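Adapter protein MecA 1 (Bacillus subtilis, PDB 3JTP) acts as an adaptor that delivers unfolded, aggregated and regulatory proteins such as ComK to the ClpC protease, its C-terminal domain, the part described here, interacting with ClpC. Local coordinates at residues A[9-22]-A[59-71]. The protein carries 3 engineered substitutions. Sequence-based numbering, arbitrary orientation.
Sequences FVLRFGDFEDVISL and LSIMLEYANESSI. Engineered in segment 59-71: Met62 (natural residue Leu), Asn67 (natural residue Thr).
Arg12 and Asn67 form an antiparallel hydrogen-bonded pair, Arg12 N to Asn67 O at 2.7 Å and Asn67 N to Arg12 O at 3.0 Å, which adds strand 67-68 to the edge of the sheet beside strand 8-13; Ser69 N continues the register by bonding to Val10 O. On one face of this pairing Arg12 sets CG between its own N and carbonyl carbon (chi1 73°) and then runs extended, so that its guanidinium lies over CB of the engineered Asn67, 3.7 Å from CZ, while NH1 makes a weak, bent bond to Glu68 O. The other face carries Leu11 and Glu68, side by side and pointing the same way. Leu11 divides its branches: CD1 reaches SD of Met62, an engineered residue, whereas CD2 meets Leu63 CD2 and Glu68 CG. Leu59 CD2 sits over one face of the Phe9 ring, and Glu68 OE2 approaches the same ring at its edge.

At the far end Ala66 CB rests almost centrally on the Phe13 ring, 3.5 Å from its centroid, in a CH-pi contact; Val19 CG2 lies against the opposite face, so the ring is held between the Ala66 methyl and Val19 of helix 16-24. Segments 16-22 and 59-65 of the two helices run roughly antiparallel, their axes at 153°. Between them Leu22 CD1 presses closely on Met62 CG, and Ser21 CB lies over the Tyr65 ring.

One water accepts from Gly14 N and donates to Asp18 OD2 and Tyr65 O, linking the turn after strand 8-13 and helix 16-24 to the Tyr65 carbonyl; another joins Val10 N to Ser69 O. Backbone bonds thus fix the edge-strand register, while apolar contacts seat both helices against the sheet of this ClpC-interacting domain.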
ATOM      1  N   PHE A   9       0.885   0.740   8.728  1.00 52.35           N
ATOM      2  CA  PHE A   9      -0.428   1.144   8.250  1.00 49.20           C
ATOM      3  C   PHE A   9      -0.999   0.121   7.293  1.00 46.90           C
ATOM      4  O   PHE A   9      -0.270  -0.480   6.495  1.00 44.91           O
ATOM      5  CB  PHE A   9      -0.370   2.496   7.540  1.00 47.03           C
ATOM      6  CG  PHE A   9      -0.172   3.652   8.459  1.00 53.30           C
ATOM      7  CD1 PHE A   9      -1.264   4.353   8.955  1.00 55.27           C
ATOM      8  CD2 PHE A   9       1.110   4.048   8.838  1.00 56.55           C
ATOM      9  CE1 PHE A   9      -1.081   5.433   9.821  1.00 59.24           C
ATOM     10  CE2 PHE A   9       1.301   5.124   9.698  1.00 57.31           C
ATOM     11  CZ  PHE A   9       0.208   5.818  10.190  1.00 59.10           C
ATOM     12  N   VAL A  10      -2.307  -0.089   7.379  1.00 46.12           N
ATOM     13  CA  VAL A  10      -2.995  -0.749   6.296  1.00 42.68           C
ATOM     14  C   VAL A  10      -3.875   0.278   5.627  1.00 42.94           C
ATOM     15  O   VAL A  10      -4.727   0.883   6.277  1.00 42.64           O
ATOM     16  CB  VAL A  10      -3.877  -1.869   6.764  1.00 43.97           C
ATOM     17  CG1 VAL A  10      -4.777  -2.287   5.624  1.00 41.34           C
ATOM     18  CG2 VAL A  10      -3.036  -3.041   7.250  1.00 44.79           C
ATOM     19  N   LEU A  11      -3.671   0.459   4.326  1.00 40.76           N
ATOM     20  CA  LEU A  11      -4.415   1.447   3.551  1.00 38.60           C
ATOM     21  C   LEU A  11      -5.310   0.722   2.559  1.00 38.54           C
ATOM     22  O   LEU A  11      -4.895  -0.270   1.945  1.00 37.73           O
ATOM     23  CB  LEU A  11      -3.452   2.374   2.805  1.00 39.41           C
ATOM     24  CG  LEU A  11      -2.355   3.020   3.658  1.00 42.40           C
ATOM     25  CD1 LEU A  11      -1.406   3.806   2.782  1.00 36.88           C
ATOM     26  CD2 LEU A  11      -2.927   3.906   4.753  1.00 42.57           C
ATOM     27  N   ARG A  12      -6.544   1.191   2.395  1.00 37.07           N
ATOM     28  CA  ARG A  12      -7.439   0.524   1.470  1.00 36.91           C
ATOM     29  C   ARG A  12      -7.676   1.352   0.228  1.00 39.35           C
ATOM     30  O   ARG A  12      -7.864   2.584   0.299  1.00 38.86           O
ATOM     31  CB  ARG A  12      -8.766   0.178   2.124  1.00 40.65           C
ATOM     32  CG  ARG A  12      -9.674   1.365   2.380  1.00 42.39           C
ATOM     33  CD  ARG A  12     -11.074   0.867   2.765  1.00 48.76           C
ATOM     34  NE  ARG A  12     -11.971   1.968   3.113  1.00 51.36           N
ATOM     35  CZ  ARG A  12     -11.854   2.669   4.231  1.00 46.75           C
ATOM     36  NH1 ARG A  12     -10.871   2.366   5.058  1.00 45.34           N
ATOM     37  NH2 ARG A  12     -12.694   3.670   4.506  1.00 44.25           N
ATOM     38  N   PHE A  13      -7.671   0.665  -0.908  1.00 39.49           N
ATOM     39  CA  PHE A  13      -7.892   1.307  -2.202  1.00 41.31           C
ATOM     40  C   PHE A  13      -9.197   0.828  -2.802  1.00 37.94           C
ATOM     41  O   PHE A  13      -9.457  -0.364  -2.844  1.00 38.52           O
ATOM     42  CB  PHE A  13      -6.749   0.977  -3.168  1.00 38.82           C
ATOM     43  CG  PHE A  13      -5.419   1.529  -2.748  1.00 40.18           C
ATOM     44  CD1 PHE A  13      -4.859   2.614  -3.411  1.00 39.63           C
ATOM     45  CD2 PHE A  13      -4.717   0.959  -1.689  1.00 40.16           C
ATOM     46  CE1 PHE A  13      -3.628   3.117  -3.036  1.00 37.44           C
ATOM     47  CE2 PHE A  13      -3.474   1.469  -1.300  1.00 41.97           C
ATOM     48  CZ  PHE A  13      -2.934   2.552  -1.981  1.00 39.99           C
ATOM     49  N   GLY A  14      -9.999   1.764  -3.295  1.00 41.61           N
ATOM     50  CA  GLY A  14     -11.250   1.421  -3.946  1.00 44.57           C
ATOM     51  C   GLY A  14     -11.072   0.661  -5.253  1.00 44.79           C
ATOM     52  O   GLY A  14     -11.945  -0.096  -5.650  1.00 45.05           O
ATOM     53  N   ASP A  15      -9.950   0.860  -5.937  1.00 41.39           N
ATOM     54  CA  ASP A  15      -9.694   0.061  -7.126  1.00 42.54           C
ATOM     55  C   ASP A  15      -8.220  -0.004  -7.519  1.00 40.06           C
ATOM     56  O   ASP A  15      -7.406   0.793  -7.076  1.00 40.49           O
ATOM     57  CB  ASP A  15     -10.551   0.530  -8.305  1.00 44.28           C
ATOM     58  CG  ASP A  15     -10.137   1.898  -8.812  1.00 49.28           C
ATOM     59  OD1 ASP A  15      -9.393   2.589  -8.082  1.00 48.58           O
ATOM     60  OD2 ASP A  15     -10.553   2.284  -9.932  1.00 53.43           O
ATOM     61  N   PHE A  16      -7.892  -0.973  -8.354  1.00 38.72           N
ATOM     62  CA  PHE A  16      -6.513  -1.199  -8.734  1.00 40.44           C
ATOM     63  C   PHE A  16      -5.833   0.009  -9.401  1.00 41.75           C
ATOM     64  O   PHE A  16      -4.638   0.207  -9.214  1.00 39.70           O
ATOM     65  CB  PHE A  16      -6.396  -2.439  -9.622  1.00 40.92           C
ATOM     66  CG  PHE A  16      -5.021  -2.978  -9.690  1.00 35.48           C
ATOM     67  CD1 PHE A  16      -4.336  -3.266  -8.527  1.00 37.35           C
ATOM     68  CD2 PHE A  16      -4.399  -3.172 -10.904  1.00 37.38           C
ATOM     69  CE1 PHE A  16      -3.044  -3.746  -8.564  1.00 37.80           C
ATOM     70  CE2 PHE A  16      -3.116  -3.651 -10.961  1.00 38.63           C
ATOM     71  CZ  PHE A  16      -2.434  -3.947  -9.786  1.00 41.51           C
ATOM     72  N   GLU A  17      -6.570   0.813 -10.166  1.00 39.08           N
ATOM     73  CA  GLU A  17      -5.929   1.933 -10.857  1.00 40.12           C
ATOM     74  C   GLU A  17      -5.299   2.877  -9.849  1.00 40.36           C
ATOM     75  O   GLU A  17      -4.241   3.441 -10.104  1.00 42.33           O
ATOM     76  CB  GLU A  17      -6.886   2.706 -11.781  1.00 43.93           C
ATOM     77  CG  GLU A  17      -7.893   1.836 -12.528  1.00 49.07           C
ATOM     78  CD  GLU A  17      -7.237   0.819 -13.449  1.00 53.55           C
ATOM     79  OE1 GLU A  17      -7.906  -0.192 -13.796  1.00 49.02           O
ATOM     80  OE2 GLU A  17      -6.058   1.046 -13.830  1.00 51.63           O
ATOM     81  N   ASP A  18      -5.934   3.043  -8.697  1.00 37.22           N
ATOM     82  CA  ASP A  18      -5.405   3.956  -7.699  1.00 36.83           C
ATOM     83  C   ASP A  18      -4.128   3.407  -7.079  1.00 38.75           C
ATOM     84  O   ASP A  18      -3.258   4.175  -6.705  1.00 38.40           O
ATOM     85  CB  ASP A  18      -6.440   4.260  -6.618  1.00 40.11           C
ATOM     86  CG  ASP A  18      -7.591   5.128  -7.138  1.00 44.24           C
ATOM     87  OD1 ASP A  18      -7.426   5.729  -8.220  1.00 42.71           O
ATOM     88  OD2 ASP A  18      -8.654   5.196  -6.477  1.00 41.56           O
ATOM     89  N   VAL A  19      -4.020   2.085  -6.966  1.00 37.46           N
ATOM     90  CA  VAL A  19      -2.752   1.473  -6.545  1.00 37.19           C
ATOM     91  C   VAL A  19      -1.639   1.776  -7.560  1.00 37.50           C
ATOM     92  O   VAL A  19      -0.579   2.257  -7.186  1.00 38.42           O
ATOM     93  CB  VAL A  19      -2.874  -0.046  -6.335  1.00 38.78           C
ATOM     94  CG1 VAL A  19      -1.527  -0.629  -5.830  1.00 36.10           C
ATOM     95  CG2 VAL A  19      -4.040  -0.369  -5.348  1.00 35.77           C
ATOM     96  N   ILE A  20      -1.898   1.520  -8.843  1.00 38.65           N
ATOM     97  CA  ILE A  20      -0.945   1.822  -9.913  1.00 36.37           C
ATOM     98  C   ILE A  20      -0.526   3.305  -9.876  1.00 41.30           C
ATOM     99  O   ILE A  20       0.668   3.603  -9.889  1.00 39.81           O
ATOM    100  CB  ILE A  20      -1.514   1.483 -11.299  1.00 35.85           C
ATOM    101  CG1 ILE A  20      -1.830  -0.007 -11.411  1.00 34.72           C
ATOM    102  CG2 ILE A  20      -0.535   1.880 -12.425  1.00 38.00           C
ATOM    103  CD1 ILE A  20      -2.605  -0.343 -12.695  1.00 38.29           C
ATOM    104  N   SER A  21      -1.504   4.215  -9.825  1.00 39.59           N
ATOM    105  CA  SER A  21      -1.236   5.653  -9.665  1.00 42.96           C
ATOM    106  C   SER A  21      -0.283   5.937  -8.524  1.00 45.29           C
ATOM    107  O   SER A  21       0.682   6.668  -8.704  1.00 45.28           O
ATOM    108  CB  SER A  21      -2.518   6.454  -9.431  1.00 40.51           C
ATOM    109  OG  SER A  21      -3.305   6.493 -10.599  1.00 42.65           O
ATOM    110  N   LEU A  22      -0.554   5.373  -7.344  1.00 43.48           N
ATOM    111  CA  LEU A  22       0.326   5.586  -6.202  1.00 44.15           C
ATOM    112  C   LEU A  22       1.731   5.112  -6.520  1.00 45.03           C
ATOM    113  O   LEU A  22       2.710   5.781  -6.199  1.00 45.46           O
ATOM    114  CB  LEU A  22      -0.180   4.860  -4.968  1.00 43.87           C
ATOM    115  CG  LEU A  22       0.065   5.535  -3.617  1.00 47.63           C
ATOM    116  CD1 LEU A  22       0.120   4.475  -2.515  1.00 46.26           C
ATOM    117  CD2 LEU A  22       1.310   6.381  -3.593  1.00 47.52           C
ATOM    118  N   LEU A  59       2.948   9.458   3.668  1.00 59.50           N
ATOM    119  CA  LEU A  59       1.606   9.021   4.014  1.00 58.19           C
ATOM    120  C   LEU A  59       0.560   9.881   3.328  1.00 56.72           C
ATOM    121  O   LEU A  59      -0.391   9.359   2.754  1.00 54.08           O
ATOM    122  CB  LEU A  59       1.394   9.079   5.528  1.00 61.62           C
ATOM    123  CG  LEU A  59       0.066   8.496   6.004  1.00 58.93           C
ATOM    124  CD1 LEU A  59      -0.075   7.086   5.451  1.00 55.61           C
ATOM    125  CD2 LEU A  59      -0.011   8.487   7.524  1.00 59.56           C
ATOM    126  N   SER A  60       0.748  11.198   3.394  1.00 57.41           N
ATOM    127  CA  SER A  60      -0.253  12.148   2.911  1.00 55.89           C
ATOM    128  C   SER A  60      -0.525  12.023   1.408  1.00 55.88           C
ATOM    129  O   SER A  60      -1.634  12.304   0.956  1.00 52.34           O
ATOM    130  CB  SER A  60       0.141  13.587   3.256  1.00 61.89           C
ATOM    131  OG  SER A  60       1.158  14.058   2.380  1.00 65.09           O
ATOM    132  N   ILE A  61       0.474  11.606   0.634  1.00 53.28           N
ATOM    133  CA  ILE A  61       0.219  11.331  -0.778  1.00 53.10           C
ATOM    134  C   ILE A  61      -0.462   9.986  -0.944  1.00 52.66           C
ATOM    135  O   ILE A  61      -1.377   9.843  -1.760  1.00 52.09           O
ATOM    136  CB  ILE A  61       1.486  11.380  -1.633  1.00 56.74           C
ATOM    137  CG1 ILE A  61       1.929  12.832  -1.814  1.00 58.06           C
ATOM    138  CG2 ILE A  61       1.234  10.744  -2.999  1.00 53.88           C
ATOM    139  CD1 ILE A  61       3.381  12.965  -2.200  1.00 57.64           C
ATOM    140  N   MET A  62      -0.033   9.001  -0.159  1.00 53.29           N
ATOM    141  CA  MET A  62      -0.675   7.701  -0.210  1.00 49.24           C
ATOM    142  C   MET A  62      -2.161   7.889   0.034  1.00 49.10           C
ATOM    143  O   MET A  62      -2.981   7.234  -0.601  1.00 50.22           O
ATOM    144  CB  MET A  62      -0.064   6.728   0.807  1.00 50.56           C
ATOM    145  CG  MET A  62       1.248   6.079   0.365  1.00 49.68           C
ATOM    146  SD  MET A  62       1.934   5.029   1.662  1.00 34.50           S
ATOM    147  CE  MET A  62       2.908   3.887   0.765  1.00 42.58           C
ATOM    148  N   LEU A  63      -2.509   8.806   0.933  1.00 51.03           N
ATOM    149  CA  LEU A  63      -3.906   9.011   1.311  1.00 47.28           C
ATOM    150  C   LEU A  63      -4.709   9.830   0.317  1.00 50.10           C
ATOM    151  O   LEU A  63      -5.853  10.200   0.601  1.00 48.90           O
ATOM    152  CB  LEU A  63      -4.016   9.679   2.681  1.00 49.07           C
ATOM    153  CG  LEU A  63      -3.584   8.876   3.898  1.00 49.88           C
ATOM    154  CD1 LEU A  63      -3.847   9.695   5.152  1.00 46.36           C
ATOM    155  CD2 LEU A  63      -4.315   7.542   3.948  1.00 47.94           C
ATOM    156  N   GLU A  64      -4.126  10.152  -0.832  1.00 49.65           N
ATOM    157  CA  GLU A  64      -4.942  10.735  -1.895  1.00 49.92           C
ATOM    158  C   GLU A  64      -5.557   9.628  -2.727  1.00 46.56           C
ATOM    159  O   GLU A  64      -6.614   9.808  -3.335  1.00 43.52           O
ATOM    160  CB  GLU A  64      -4.117  11.663  -2.775  1.00 53.91           C
ATOM    161  CG  GLU A  64      -3.654  12.865  -2.019  1.00 53.33           C
ATOM    162  CD  GLU A  64      -3.522  14.073  -2.880  1.00 51.20           C
ATOM    163  OE1 GLU A  64      -3.241  15.122  -2.287  1.00 54.69           O
ATOM    164  OE2 GLU A  64      -3.703  13.989  -4.121  1.00 48.66           O
ATOM    165  N   TYR A  65      -4.878   8.482  -2.736  1.00 46.79           N
ATOM    166  CA  TYR A  65      -5.325   7.324  -3.483  1.00 43.37           C
ATOM    167  C   TYR A  65      -5.976   6.271  -2.603  1.00 42.84           C
ATOM    168  O   TYR A  65      -6.627   5.360  -3.106  1.00 41.85           O
ATOM    169  CB  TYR A  65      -4.158   6.748  -4.264  1.00 42.68           C
ATOM    170  CG  TYR A  65      -3.698   7.750  -5.272  1.00 43.63           C
ATOM    171  CD1 TYR A  65      -4.463   8.013  -6.407  1.00 42.12           C
ATOM    172  CD2 TYR A  65      -2.559   8.487  -5.062  1.00 44.31           C
ATOM    173  CE1 TYR A  65      -4.089   8.953  -7.321  1.00 38.60           C
ATOM    174  CE2 TYR A  65      -2.170   9.445  -5.979  1.00 50.87           C
ATOM    175  CZ  TYR A  65      -2.948   9.667  -7.105  1.00 41.55           C
ATOM    176  OH  TYR A  65      -2.567  10.595  -8.009  1.00 43.58           O
ATOM    177  N   ALA A  66      -5.836   6.414  -1.291  1.00 46.35           N
ATOM    178  CA  ALA A  66      -6.377   5.418  -0.362  1.00 42.67           C
ATOM    179  C   ALA A  66      -6.934   5.996   0.946  1.00 44.94           C
ATOM    180  O   ALA A  66      -6.853   7.199   1.199  1.00 43.49           O
ATOM    181  CB  ALA A  66      -5.317   4.376  -0.061  1.00 38.90           C
ATOM    182  N   ASN A  67      -7.483   5.112   1.782  1.00 42.80           N
ATOM    183  CA  ASN A  67      -7.995   5.486   3.092  1.00 42.00           C
ATOM    184  C   ASN A  67      -7.385   4.581   4.162  1.00 45.36           C
ATOM    185  O   ASN A  67      -7.121   3.411   3.902  1.00 41.94           O
ATOM    186  CB  ASN A  67      -9.520   5.342   3.102  1.00 46.11           C
ATOM    187  CG  ASN A  67     -10.220   6.457   2.317  1.00 51.36           C
ATOM    188  OD1 ASN A  67     -10.255   7.608   2.754  1.00 53.77           O
ATOM    189  ND2 ASN A  67     -10.775   6.114   1.159  1.00 50.63           N
ATOM    190  N   GLU A  68      -7.162   5.104   5.362  1.00 47.11           N
ATOM    191  CA  GLU A  68      -6.670   4.263   6.443  1.00 48.66           C
ATOM    192  C   GLU A  68      -7.722   3.219   6.809  1.00 45.80           C
ATOM    193  O   GLU A  68      -8.897   3.543   6.932  1.00 44.88           O
ATOM    194  CB  GLU A  68      -6.285   5.111   7.651  1.00 53.47           C
ATOM    195  CG  GLU A  68      -4.813   5.521   7.657  1.00 55.93           C
ATOM    196  CD  GLU A  68      -4.537   6.704   8.565  1.00 64.38           C
ATOM    197  OE1 GLU A  68      -5.113   7.795   8.315  1.00 67.20           O
ATOM    198  OE2 GLU A  68      -3.748   6.543   9.523  1.00 61.03           O
ATOM    199  N   SER A  69      -7.314   1.961   6.935  1.00 42.25           N
ATOM    200  CA  SER A  69      -8.268   0.917   7.294  1.00 47.25           C
ATOM    201  C   SER A  69      -7.975   0.324   8.668  1.00 47.27           C
ATOM    202  O   SER A  69      -6.825   0.304   9.119  1.00 46.07           O
ATOM    203  CB  SER A  69      -8.281  -0.202   6.246  1.00 45.45           C
ATOM    204  OG  SER A  69      -9.206  -1.229   6.592  1.00 44.25           O
ATOM    205  N   SER A  70      -9.019  -0.174   9.324  1.00 45.31           N
ATOM    206  CA  SER A  70      -8.856  -0.908  10.566  1.00 45.64           C
ATOM    207  C   SER A  70      -8.843  -2.397  10.276  1.00 51.07           C
ATOM    208  O   SER A  70      -8.649  -3.210  11.185  1.00 49.15           O
ATOM    209  CB  SER A  70      -9.977  -0.594  11.554  1.00 47.38           C
ATOM    210  OG  SER A  70     -10.166   0.796  11.704  1.00 52.40           O
ATOM    211  N   ILE A  71      -9.050  -2.763   9.013  1.00 49.64           N
ATOM    212  CA  ILE A  71      -8.949  -4.172   8.632  1.00 51.23           C
ATOM    213  C   ILE A  71      -7.562  -4.725   8.996  1.00 54.57           C
ATOM    214  O   ILE A  71      -6.536  -4.269   8.482  1.00 53.70           O
ATOM    215  CB  ILE A  71      -9.202  -4.388   7.136  1.00 48.99           C
ATOM    216  CG1 ILE A  71     -10.590  -3.864   6.734  1.00 51.36           C
ATOM    217  CG2 ILE A  71      -9.045  -5.856   6.790  1.00 51.41           C
ATOM    218  CD1 ILE A  71     -11.767  -4.645   7.285  1.00 50.28           C
TER
HETATM  219  O   HOH W   1      -4.246   1.243   9.277  1.00 50.84           O
HETATM  220  O   HOH W   2      -8.868   4.386  -3.917  1.00 40.61           O